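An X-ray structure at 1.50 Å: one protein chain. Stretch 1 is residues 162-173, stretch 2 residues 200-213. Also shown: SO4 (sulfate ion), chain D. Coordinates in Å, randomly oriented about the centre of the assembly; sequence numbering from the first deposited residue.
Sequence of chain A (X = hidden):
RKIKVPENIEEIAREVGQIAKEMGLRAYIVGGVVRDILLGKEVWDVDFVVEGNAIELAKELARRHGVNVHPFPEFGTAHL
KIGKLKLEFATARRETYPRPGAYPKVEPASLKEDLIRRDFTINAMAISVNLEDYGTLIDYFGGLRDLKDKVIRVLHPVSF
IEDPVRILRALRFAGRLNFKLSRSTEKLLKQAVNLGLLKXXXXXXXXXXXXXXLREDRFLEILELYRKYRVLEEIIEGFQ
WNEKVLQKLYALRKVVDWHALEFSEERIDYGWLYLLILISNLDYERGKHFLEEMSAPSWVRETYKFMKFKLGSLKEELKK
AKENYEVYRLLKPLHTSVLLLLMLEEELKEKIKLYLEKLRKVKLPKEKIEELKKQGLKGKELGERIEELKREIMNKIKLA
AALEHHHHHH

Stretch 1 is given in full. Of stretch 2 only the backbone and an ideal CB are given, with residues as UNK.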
# COMPACT_ATOMS: atom_id res chain seq x y z
N GLU A 162 17.81 8.75 -12.57
CA GLU A 162 18.58 7.70 -11.90
C GLU A 162 17.70 6.51 -11.53
O GLU A 162 18.09 5.35 -11.69
CB GLU A 162 19.24 8.32 -10.66
CG GLU A 162 19.99 7.40 -9.75
CD GLU A 162 20.59 8.18 -8.59
OE1 GLU A 162 19.83 8.69 -7.73
OE2 GLU A 162 21.82 8.29 -8.53
N ASP A 163 16.48 6.80 -11.06
CA ASP A 163 15.53 5.76 -10.68
C ASP A 163 14.11 6.21 -10.94
O ASP A 163 13.46 6.80 -10.06
CB ASP A 163 15.70 5.38 -9.20
CG ASP A 163 14.86 4.17 -8.83
OD1 ASP A 163 14.17 3.62 -9.72
OD2 ASP A 163 14.88 3.77 -7.65
N PRO A 164 13.61 5.94 -12.16
CA PRO A 164 12.27 6.42 -12.52
C PRO A 164 11.13 5.84 -11.68
O PRO A 164 10.05 6.42 -11.68
CB PRO A 164 12.13 5.99 -13.99
CG PRO A 164 13.54 5.91 -14.50
CD PRO A 164 14.36 5.43 -13.32
N VAL A 165 11.36 4.75 -10.95
CA VAL A 165 10.33 4.26 -10.03
C VAL A 165 9.99 5.33 -8.98
O VAL A 165 8.87 5.37 -8.46
CB VAL A 165 10.75 2.96 -9.34
CG1 VAL A 165 9.60 2.40 -8.52
CG2 VAL A 165 11.19 1.96 -10.39
N ARG A 166 10.93 6.22 -8.71
CA ARG A 166 10.67 7.31 -7.77
C ARG A 166 9.57 8.25 -8.24
O ARG A 166 8.99 8.96 -7.43
CB ARG A 166 11.94 8.11 -7.49
CG ARG A 166 12.98 7.32 -6.72
CD ARG A 166 14.25 8.13 -6.59
NE ARG A 166 15.27 7.40 -5.86
CZ ARG A 166 16.58 7.54 -6.06
NH1 ARG A 166 17.04 8.38 -6.99
NH2 ARG A 166 17.43 6.83 -5.36
N ILE A 167 9.31 8.28 -9.55
CA ILE A 167 8.18 9.04 -10.07
C ILE A 167 6.88 8.57 -9.40
O ILE A 167 6.09 9.38 -8.90
CB ILE A 167 8.05 8.88 -11.60
CG1 ILE A 167 9.26 9.51 -12.31
CG2 ILE A 167 6.73 9.47 -12.13
CD1 ILE A 167 9.40 9.09 -13.77
N LEU A 168 6.66 7.26 -9.40
CA LEU A 168 5.47 6.71 -8.76
C LEU A 168 5.53 6.89 -7.24
O LEU A 168 4.52 7.21 -6.61
CB LEU A 168 5.29 5.23 -9.12
CG LEU A 168 5.04 4.88 -10.58
CD1 LEU A 168 4.78 3.39 -10.72
CD2 LEU A 168 3.89 5.68 -11.18
N ARG A 169 6.71 6.68 -6.65
CA ARG A 169 6.85 6.79 -5.19
C ARG A 169 6.52 8.21 -4.73
O ARG A 169 5.88 8.39 -3.69
CB ARG A 169 8.26 6.43 -4.74
CG ARG A 169 8.63 4.97 -4.95
CD ARG A 169 10.04 4.67 -4.45
NE ARG A 169 10.24 5.04 -3.06
CZ ARG A 169 10.07 4.21 -2.03
NH1 ARG A 169 9.66 2.96 -2.23
NH2 ARG A 169 10.29 4.65 -0.79
N ALA A 170 6.94 9.21 -5.50
CA ALA A 170 6.66 10.61 -5.14
C ALA A 170 5.17 10.83 -5.00
O ALA A 170 4.71 11.52 -4.08
CB ALA A 170 7.23 11.56 -6.19
N LEU A 171 4.41 10.23 -5.91
CA LEU A 171 2.97 10.43 -5.93
C LEU A 171 2.30 9.64 -4.81
O LEU A 171 1.30 10.08 -4.24
CB LEU A 171 2.41 10.04 -7.31
CG LEU A 171 3.07 10.80 -8.47
CD1 LEU A 171 2.40 10.46 -9.80
CD2 LEU A 171 3.08 12.31 -8.21
N ARG A 172 2.86 8.48 -4.46
CA ARG A 172 2.35 7.73 -3.31
C ARG A 172 2.50 8.55 -2.02
O ARG A 172 1.55 8.67 -1.24
CB ARG A 172 3.04 6.37 -3.15
CG ARG A 172 2.66 5.67 -1.85
CD ARG A 172 2.92 4.16 -1.91
NE ARG A 172 4.31 3.80 -2.18
CZ ARG A 172 5.24 3.61 -1.25
NH1 ARG A 172 4.94 3.76 0.04
NH2 ARG A 172 6.47 3.27 -1.60
N PHE A 173 3.68 9.12 -1.79
CA PHE A 173 3.87 9.90 -0.57
C PHE A 173 3.06 11.20 -0.61
O PHE A 173 2.49 11.59 0.41
CB PHE A 173 5.35 10.19 -0.31
CG PHE A 173 6.14 8.95 0.03
CD1 PHE A 173 5.78 8.18 1.13
CD2 PHE A 173 7.20 8.55 -0.75
CE1 PHE A 173 6.49 7.03 1.46
CE2 PHE A 173 7.92 7.41 -0.42
CZ PHE A 173 7.57 6.64 0.68
N UNK A 200 10.52 3.07 -19.89
CA UNK A 200 11.70 2.22 -20.05
C UNK A 200 12.28 1.66 -18.75
O UNK A 200 13.26 0.93 -18.77
CB UNK A 200 12.79 3.02 -20.77
N UNK A 201 11.68 2.02 -17.61
CA UNK A 201 12.15 1.59 -16.29
C UNK A 201 11.91 0.09 -16.05
O UNK A 201 11.04 -0.49 -16.68
CB UNK A 201 11.45 2.41 -15.20
N UNK A 202 12.69 -0.53 -15.13
CA UNK A 202 12.50 -1.96 -14.81
C UNK A 202 11.07 -2.28 -14.42
O UNK A 202 10.56 -1.77 -13.44
CB UNK A 202 13.44 -2.38 -13.68
N UNK A 203 10.44 -3.14 -15.21
CA UNK A 203 9.02 -3.44 -15.08
C UNK A 203 8.62 -3.93 -13.69
O UNK A 203 7.65 -3.44 -13.10
CB UNK A 203 8.63 -4.49 -16.12
N UNK A 204 9.38 -4.89 -13.17
CA UNK A 204 9.05 -5.49 -11.89
C UNK A 204 9.01 -4.48 -10.76
O UNK A 204 8.15 -4.56 -9.89
CB UNK A 204 10.06 -6.59 -11.56
N UNK A 205 9.91 -3.52 -10.79
CA UNK A 205 9.96 -2.51 -9.74
C UNK A 205 8.80 -1.52 -9.85
O UNK A 205 8.27 -1.07 -8.84
CB UNK A 205 11.29 -1.76 -9.80
N UNK A 206 8.38 -1.21 -11.08
CA UNK A 206 7.18 -0.38 -11.26
C UNK A 206 5.94 -1.08 -10.71
O UNK A 206 5.13 -0.48 -10.01
CB UNK A 206 6.98 -0.05 -12.74
N UNK A 207 5.81 -2.36 -11.05
CA UNK A 207 4.66 -3.15 -10.61
C UNK A 207 4.64 -3.23 -9.08
O UNK A 207 3.58 -3.07 -8.45
CB UNK A 207 4.70 -4.55 -11.22
N UNK A 208 5.81 -3.44 -8.47
CA UNK A 208 5.88 -3.52 -7.02
C UNK A 208 5.43 -2.22 -6.37
O UNK A 208 4.79 -2.23 -5.32
CB UNK A 208 7.30 -3.86 -6.58
N UNK A 209 5.74 -1.10 -7.01
CA UNK A 209 5.36 0.19 -6.44
C UNK A 209 3.85 0.42 -6.57
O UNK A 209 3.22 0.96 -5.66
CB UNK A 209 6.13 1.32 -7.13
N UNK A 210 3.25 -0.04 -7.67
CA UNK A 210 1.80 0.09 -7.80
C UNK A 210 1.11 -0.78 -6.74
O UNK A 210 0.08 -0.39 -6.17
CB UNK A 210 1.34 -0.31 -9.21
N UNK A 211 1.68 -1.95 -6.46
CA UNK A 211 1.14 -2.83 -5.43
C UNK A 211 1.20 -2.14 -4.06
O UNK A 211 0.29 -2.30 -3.26
CB UNK A 211 1.91 -4.15 -5.40
N UNK A 212 2.25 -1.36 -3.81
CA UNK A 212 2.32 -0.61 -2.55
C UNK A 212 1.26 0.49 -2.51
O UNK A 212 0.62 0.71 -1.48
CB UNK A 212 3.71 -0.00 -2.37
N UNK A 213 1.06 1.17 -3.64
CA UNK A 213 0.08 2.25 -3.68
C UNK A 213 -1.33 1.74 -3.39
O UNK A 213 -2.10 2.41 -2.68
CB UNK A 213 0.12 2.94 -5.04
S SO4 D . 7.36 3.49 3.48
O1 SO4 D . 8.42 4.42 3.92
O2 SO4 D . 6.10 3.98 4.03
O3 SO4 D . 7.28 3.42 2.02
O4 SO4 D . 7.64 2.18 4.04

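Two helices run side by side, nearly parallel at 7° with axes 9.5 Å apart at closest.

Position 200 points sideways, with nothing of stretch 1 within 5.5 Å of its CB; almost anything fits, and it is Glu 200. At 201 the CB points toward stretch 1 and lies 3.8 Å from Pro 164 CB. So close an approach suits a small apolar residue, and Ala 201 makes that contact with its methyl alone. Position 202, just before the helix, has a phi that proline tolerates, as do the usual capping residues, and Pro 202 is found. Position 203 points away and 204 is out of reach, so neither is constrained by stretch 1: they are Arg 203 and Gly 204.

Position 205 points toward stretch 1, its CB 3.8 Å from Val 165 CG2, and farther along lies the carboxylate of Asp 163. A long basic chain could serve both; lysine would offer one donor group, arginine two parallel ones. Arg 205 forms a two-pronged salt bridge, NH1 to Asp 163 OD1 and NH2 to Asp 163 OD2, each 2.9 Å, while Val 165 CG2 covers a face of its guanidinium.

The CB at 206 points sideways, but Val 165 and Leu 168 offer methyls nearby, inviting a branched apolar chain. Leu 206 bends its end inward, placing CD2 3.8 Å from Val 165 CG2 and 4.0 Å from Leu 168 CD1. Positions 207 and 208, away and sideways, find no partner here, so stretch 1 sets no preference: Ile 207 and Asn 208.

Position 209 points into a hole formed by Val 165, Leu 168, Arg 169 and Arg 172. The near walls are aliphatic, yet two guanidiniums lie beyond; glutamine could reach, but an acid answers the charge. Glu 209 packs its CG 3.5 Å from Leu 168 CB, then accepts from Arg 172 NE at OE2 (2.7 Å) and from Arg 172 NH2 at OE1 (3.0 Å). Arg 169 NH1 contributes charge to OE1 of Glu 209 from 3.9 Å, and a water bridges these two atoms.

Position 210 points away, though a long apolar chain can still graze Leu 168; Ile 210 does, CG1 to Leu 168 CD1 4.0 Å. Position 211 is out of reach and free to vary: Lys 211. At 212 the CB faces Arg 172, favouring an apolar cover or a polar partner; Leu 212 lays CD1 over a guanidinium face, 3.7 Å from Arg 172 NH2. At 213 the CB points sideways, 4.4 Å from Arg 172 CD, and the backbone is close, so a small residue suits; Ala 213 has its CA 3.9 Å from Arg 172 CD.

Stretch 2, residues 200-213: EAPRGRLINEIKLA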
# COMPACT_ATOMS: atom_id res chain seq x y z
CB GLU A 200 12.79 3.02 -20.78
CG GLU A 200 12.41 3.37 -22.21
CD GLU A 200 13.38 4.35 -22.84
OE1 GLU A 200 14.55 4.41 -22.40
OE2 GLU A 200 12.96 5.06 -23.78
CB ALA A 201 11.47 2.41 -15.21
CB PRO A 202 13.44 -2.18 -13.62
CG PRO A 202 14.48 -1.14 -13.76
CD PRO A 202 13.80 0.05 -14.36
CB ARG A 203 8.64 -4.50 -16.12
CG ARG A 203 7.19 -4.85 -16.12
CD ARG A 203 6.44 -3.97 -17.07
NE ARG A 203 5.01 -4.27 -17.10
CZ ARG A 203 4.10 -3.46 -17.60
NH1 ARG A 203 4.46 -2.30 -18.13
NH2 ARG A 203 2.82 -3.80 -17.58
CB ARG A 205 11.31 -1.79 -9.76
CG ARG A 205 12.44 -2.72 -9.36
CD ARG A 205 13.77 -2.01 -9.18
NE ARG A 205 13.72 -1.02 -8.10
CZ ARG A 205 13.97 0.28 -8.27
NH1 ARG A 205 14.30 0.74 -9.47
NH2 ARG A 205 13.90 1.11 -7.24
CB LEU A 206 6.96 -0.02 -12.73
CG LEU A 206 7.98 0.90 -13.38
CD1 LEU A 206 7.62 1.16 -14.84
CD2 LEU A 206 8.09 2.21 -12.60
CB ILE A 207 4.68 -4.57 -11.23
CG1 ILE A 207 4.06 -4.59 -12.63
CG2 ILE A 207 3.89 -5.56 -10.37
CD1 ILE A 207 4.51 -3.52 -13.58
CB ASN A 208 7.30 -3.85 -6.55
CG ASN A 208 7.68 -5.29 -6.82
OD1 ASN A 208 6.81 -6.15 -7.01
ND2 ASN A 208 8.98 -5.57 -6.81
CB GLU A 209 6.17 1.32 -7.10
CG GLU A 209 5.74 2.72 -6.73
CD GLU A 209 5.69 3.00 -5.24
OE1 GLU A 209 6.46 2.40 -4.45
OE2 GLU A 209 4.87 3.85 -4.84
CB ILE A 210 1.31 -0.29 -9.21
CG1 ILE A 210 1.91 0.67 -10.24
CG2 ILE A 210 -0.21 -0.24 -9.28
CD1 ILE A 210 1.58 0.33 -11.69
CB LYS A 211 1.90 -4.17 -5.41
CG LYS A 211 1.64 -5.01 -6.67
CD LYS A 211 2.64 -6.13 -6.84
CE LYS A 211 2.51 -7.17 -5.75
NZ LYS A 211 3.44 -8.31 -5.98
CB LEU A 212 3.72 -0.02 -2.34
CG LEU A 212 4.80 -1.06 -2.04
CD1 LEU A 212 6.16 -0.40 -1.87
CD2 LEU A 212 4.46 -1.88 -0.81
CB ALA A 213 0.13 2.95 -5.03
O HOH W 1 2.88 4.95 -6.29
O HOH W 2 8.86 1.23 -4.46
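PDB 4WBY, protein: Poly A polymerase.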